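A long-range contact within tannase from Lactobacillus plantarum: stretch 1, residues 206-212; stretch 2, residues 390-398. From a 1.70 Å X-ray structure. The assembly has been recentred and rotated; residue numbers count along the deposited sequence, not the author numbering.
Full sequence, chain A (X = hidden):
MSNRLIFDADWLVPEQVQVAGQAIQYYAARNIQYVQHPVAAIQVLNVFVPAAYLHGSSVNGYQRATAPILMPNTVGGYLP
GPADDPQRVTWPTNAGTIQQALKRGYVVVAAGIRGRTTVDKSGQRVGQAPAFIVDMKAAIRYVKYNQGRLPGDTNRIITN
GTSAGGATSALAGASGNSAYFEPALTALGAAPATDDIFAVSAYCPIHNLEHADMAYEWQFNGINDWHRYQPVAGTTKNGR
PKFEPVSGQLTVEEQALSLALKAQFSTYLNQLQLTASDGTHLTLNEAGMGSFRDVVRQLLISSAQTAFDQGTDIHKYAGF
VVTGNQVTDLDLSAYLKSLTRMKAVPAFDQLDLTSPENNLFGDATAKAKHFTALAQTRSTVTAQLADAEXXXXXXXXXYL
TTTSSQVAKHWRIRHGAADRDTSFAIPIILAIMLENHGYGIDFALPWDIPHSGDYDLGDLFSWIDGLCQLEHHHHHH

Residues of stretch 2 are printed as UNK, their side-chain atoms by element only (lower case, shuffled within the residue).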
# COMPACT_ATOMS: atom_id res chain seq x y z
N ILE A 206 -1.56 0.63 4.06
CA ILE A 206 -1.74 0.32 5.46
C ILE A 206 -0.33 0.17 6.03
O ILE A 206 0.22 -0.93 6.07
CB ILE A 206 -2.54 -0.99 5.64
CG1 ILE A 206 -3.88 -0.87 4.92
CG2 ILE A 206 -2.75 -1.28 7.12
CD1 ILE A 206 -4.81 0.19 5.51
N HIS A 207 0.24 1.29 6.45
CA HIS A 207 1.60 1.34 6.97
C HIS A 207 1.66 2.10 8.30
O HIS A 207 0.63 2.49 8.84
CB HIS A 207 2.51 2.03 5.96
CG HIS A 207 2.28 3.50 5.85
ND1 HIS A 207 1.13 4.04 5.30
CD2 HIS A 207 3.02 4.56 6.26
CE1 HIS A 207 1.18 5.36 5.39
NE2 HIS A 207 2.32 5.70 5.97
N ASN A 208 2.88 2.32 8.80
CA ASN A 208 3.08 3.01 10.08
C ASN A 208 2.24 2.28 11.12
O ASN A 208 1.57 2.88 11.97
CB ASN A 208 2.64 4.48 9.94
CG ASN A 208 3.14 5.35 11.08
OD1 ASN A 208 4.05 4.97 11.82
ND2 ASN A 208 2.55 6.54 11.22
N LEU A 209 2.31 0.95 11.05
CA LEU A 209 1.53 0.06 11.91
C LEU A 209 1.67 0.27 13.41
O LEU A 209 0.68 0.15 14.14
CB LEU A 209 1.85 -1.39 11.55
CG LEU A 209 1.70 -1.73 10.06
CD1 LEU A 209 2.10 -3.18 9.82
CD2 LEU A 209 0.26 -1.49 9.60
N GLU A 210 2.87 0.58 13.88
CA GLU A 210 3.11 0.76 15.31
C GLU A 210 2.48 2.04 15.86
O GLU A 210 2.50 2.28 17.07
CB GLU A 210 4.61 0.75 15.62
CG GLU A 210 5.37 1.97 15.11
CD GLU A 210 5.93 1.78 13.71
OE1 GLU A 210 5.26 1.13 12.88
OE2 GLU A 210 7.05 2.28 13.45
N HIS A 211 1.92 2.87 14.98
CA HIS A 211 1.28 4.11 15.42
C HIS A 211 -0.15 4.19 14.89
O HIS A 211 -0.86 5.17 15.14
CB HIS A 211 2.06 5.33 14.93
CG HIS A 211 3.49 5.34 15.39
ND1 HIS A 211 4.55 5.37 14.50
CD2 HIS A 211 4.03 5.32 16.63
CE1 HIS A 211 5.68 5.36 15.18
NE2 HIS A 211 5.40 5.33 16.47
N ALA A 212 -0.57 3.15 14.17
CA ALA A 212 -1.91 3.10 13.58
C ALA A 212 -3.03 2.99 14.61
O ALA A 212 -4.14 3.46 14.36
CB ALA A 212 -2.01 1.95 12.58
N UNK A 390 13.08 -4.19 13.49
CA UNK A 390 12.28 -4.74 12.40
C UNK A 390 11.04 -3.89 12.16
O UNK A 390 10.66 -3.62 11.02
c UNK A 390 10.87 -6.83 11.75
c UNK A 390 11.43 -6.83 10.33
c UNK A 390 11.87 -6.18 12.72
c UNK A 390 10.58 -8.25 12.21
N UNK A 391 10.40 -3.47 13.24
CA UNK A 391 9.21 -2.63 13.13
C UNK A 391 9.58 -1.36 12.37
O UNK A 391 8.88 -0.94 11.45
c UNK A 391 7.79 -3.32 16.69
c UNK A 391 8.66 -2.27 14.53
c UNK A 391 8.18 -3.54 15.24
c UNK A 391 7.54 -1.25 14.40
N UNK A 392 10.70 -0.76 12.75
CA UNK A 392 11.18 0.46 12.12
C UNK A 392 11.56 0.24 10.65
O UNK A 392 11.26 1.07 9.78
c UNK A 392 13.02 2.24 12.30
o UNK A 392 14.17 3.03 14.25
c UNK A 392 12.39 1.00 12.89
n UNK A 392 15.39 2.67 12.40
c UNK A 392 14.25 2.68 13.07
N UNK A 393 12.21 -0.89 10.39
CA UNK A 393 12.65 -1.24 9.04
C UNK A 393 11.53 -1.36 8.02
O UNK A 393 11.73 -1.07 6.83
c UNK A 393 13.46 -2.54 9.08
N UNK A 394 10.34 -1.78 8.44
CA UNK A 394 9.25 -1.93 7.49
C UNK A 394 8.27 -0.75 7.48
O UNK A 394 7.20 -0.83 6.88
c UNK A 394 9.40 -4.43 7.60
c UNK A 394 7.71 -3.23 9.03
c UNK A 394 8.45 -3.24 7.69
c UNK A 394 6.70 -4.36 9.15
N UNK A 395 8.64 0.33 8.15
CA UNK A 395 7.81 1.53 8.19
C UNK A 395 8.43 2.51 7.18
O UNK A 395 9.55 2.97 7.37
o UNK A 395 6.43 3.91 8.74
n UNK A 395 6.50 3.65 10.97
c UNK A 395 6.85 3.31 9.73
c UNK A 395 7.83 2.15 9.59
N UNK A 396 7.70 2.83 6.10
CA UNK A 396 8.23 3.76 5.10
C UNK A 396 8.74 5.08 5.69
O UNK A 396 9.73 5.63 5.24
c UNK A 396 7.04 3.97 4.16
c UNK A 396 6.33 2.66 4.23
c UNK A 396 6.36 2.36 5.72
N UNK A 397 8.05 5.57 6.72
CA UNK A 397 8.41 6.83 7.36
C UNK A 397 9.83 6.87 7.93
O UNK A 397 10.47 7.93 7.94
c UNK A 397 5.15 7.71 9.33
c UNK A 397 5.71 8.20 6.94
c UNK A 397 5.93 7.24 8.11
c UNK A 397 7.41 7.16 8.47
N UNK A 398 10.31 5.73 8.41
CA UNK A 398 11.64 5.64 9.00
C UNK A 398 12.74 6.17 8.09
O UNK A 398 13.72 6.76 8.56
o UNK A 398 11.05 3.69 10.33
c UNK A 398 11.96 4.18 9.37
O HOH W 1 4.68 0.15 9.07
O HOH W 2 6.11 -0.84 11.08

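Position 390 carries four carbons and no heteroatom, forked at the second carbon, which is the pattern of leucine. Leu390 is out of reach of stretch 1 and takes no part in the contact.

Position 391 also has four carbons, but the fork is at the first, and one arm is two carbons long. Its CA-to-CB bond points toward stretch 1, and the one-carbon arm lies 3.5 Å from CD of Glu210, packing against the carboxylate end of that side chain. Beta-branching with unequal arms identifies isoleucine, Ile391, and the touching atom is its CG2.

Position 392 shows an unbranched run of three carbons, the third bearing one oxygen and one nitrogen: a glutamine. The CA-to-CB bond of Gln392 points away from stretch 1, and the extended chain (chi1 and chi2 both t) is exposed.

At position 393 a single carbon defines alanine. Ala393 sits on the helix out of reach of the other stretch.

Position 394 repeats the four-carbon, first-carbon fork with one longer arm. Its CA-to-CB bond points sideways, although the end of the side chain comes nearer. It is a second isoleucine; CD1 of Ile394 comes within 4.8 Å of CD1 of Leu209. Ile394 is the first residue after the helix to leave helical phi/psi (-99/11).

Position 395 has two carbons, the second carrying one oxygen and one nitrogen. The nitrogen lies 2.9 Å from OD1 of Asn208 and 2.9 Å from OE2 of Glu210, both acceptors, while the oxygen receives N of position 397 at 3.1 Å. The residue is asparagine, and although its amide could be modelled in either orientation from shape alone, these neighbours fix it. Asn395 donates twice through ND2, with N-H...acceptor angles of 145° to Asn208 and 163° to Glu210, and caps the following turn through OD1.

Position 396 has three carbons closing a ring onto the backbone nitrogen, and the ring carbon bonded to that nitrogen is 3.9 Å from CB of His207. Such a ring belongs to proline alone; the atom is CD of Pro396.

Position 397 has four carbons forked at the second. One terminal carbon approaches ND2 of Asn208 to 3.4 Å; the other lies 4.3 Å from NE2 of His207, at the edge of the imidazole. This is leucine, the two methyls being CD1 and CD2 of Leu397 respectively.

Position 398 has one carbon followed by one oxygen: serine. The OG of Ser398 donates to O of Gln392 at 2.7 Å, tying the new helix to the end of the old one.

The contact buries 363 Å² and centres on the Asn395 amide, held where one helix has ended and the turn into the next begins. Its acceptor Asn208 OD1 is itself steadied by ND1 of His211, which donates to it at 2.8 Å. Water 2 adds a bridge, donating to OE1 of Glu210 and to O of Ile391, each at 2.8 Å. Asn395 makes both direct hydrogen bonds between the stretches, and its OD1 caps the turn; Ile391, Pro396 and Leu397 pack beside it.

Stretch 2 (390-398) LIQAINPLS
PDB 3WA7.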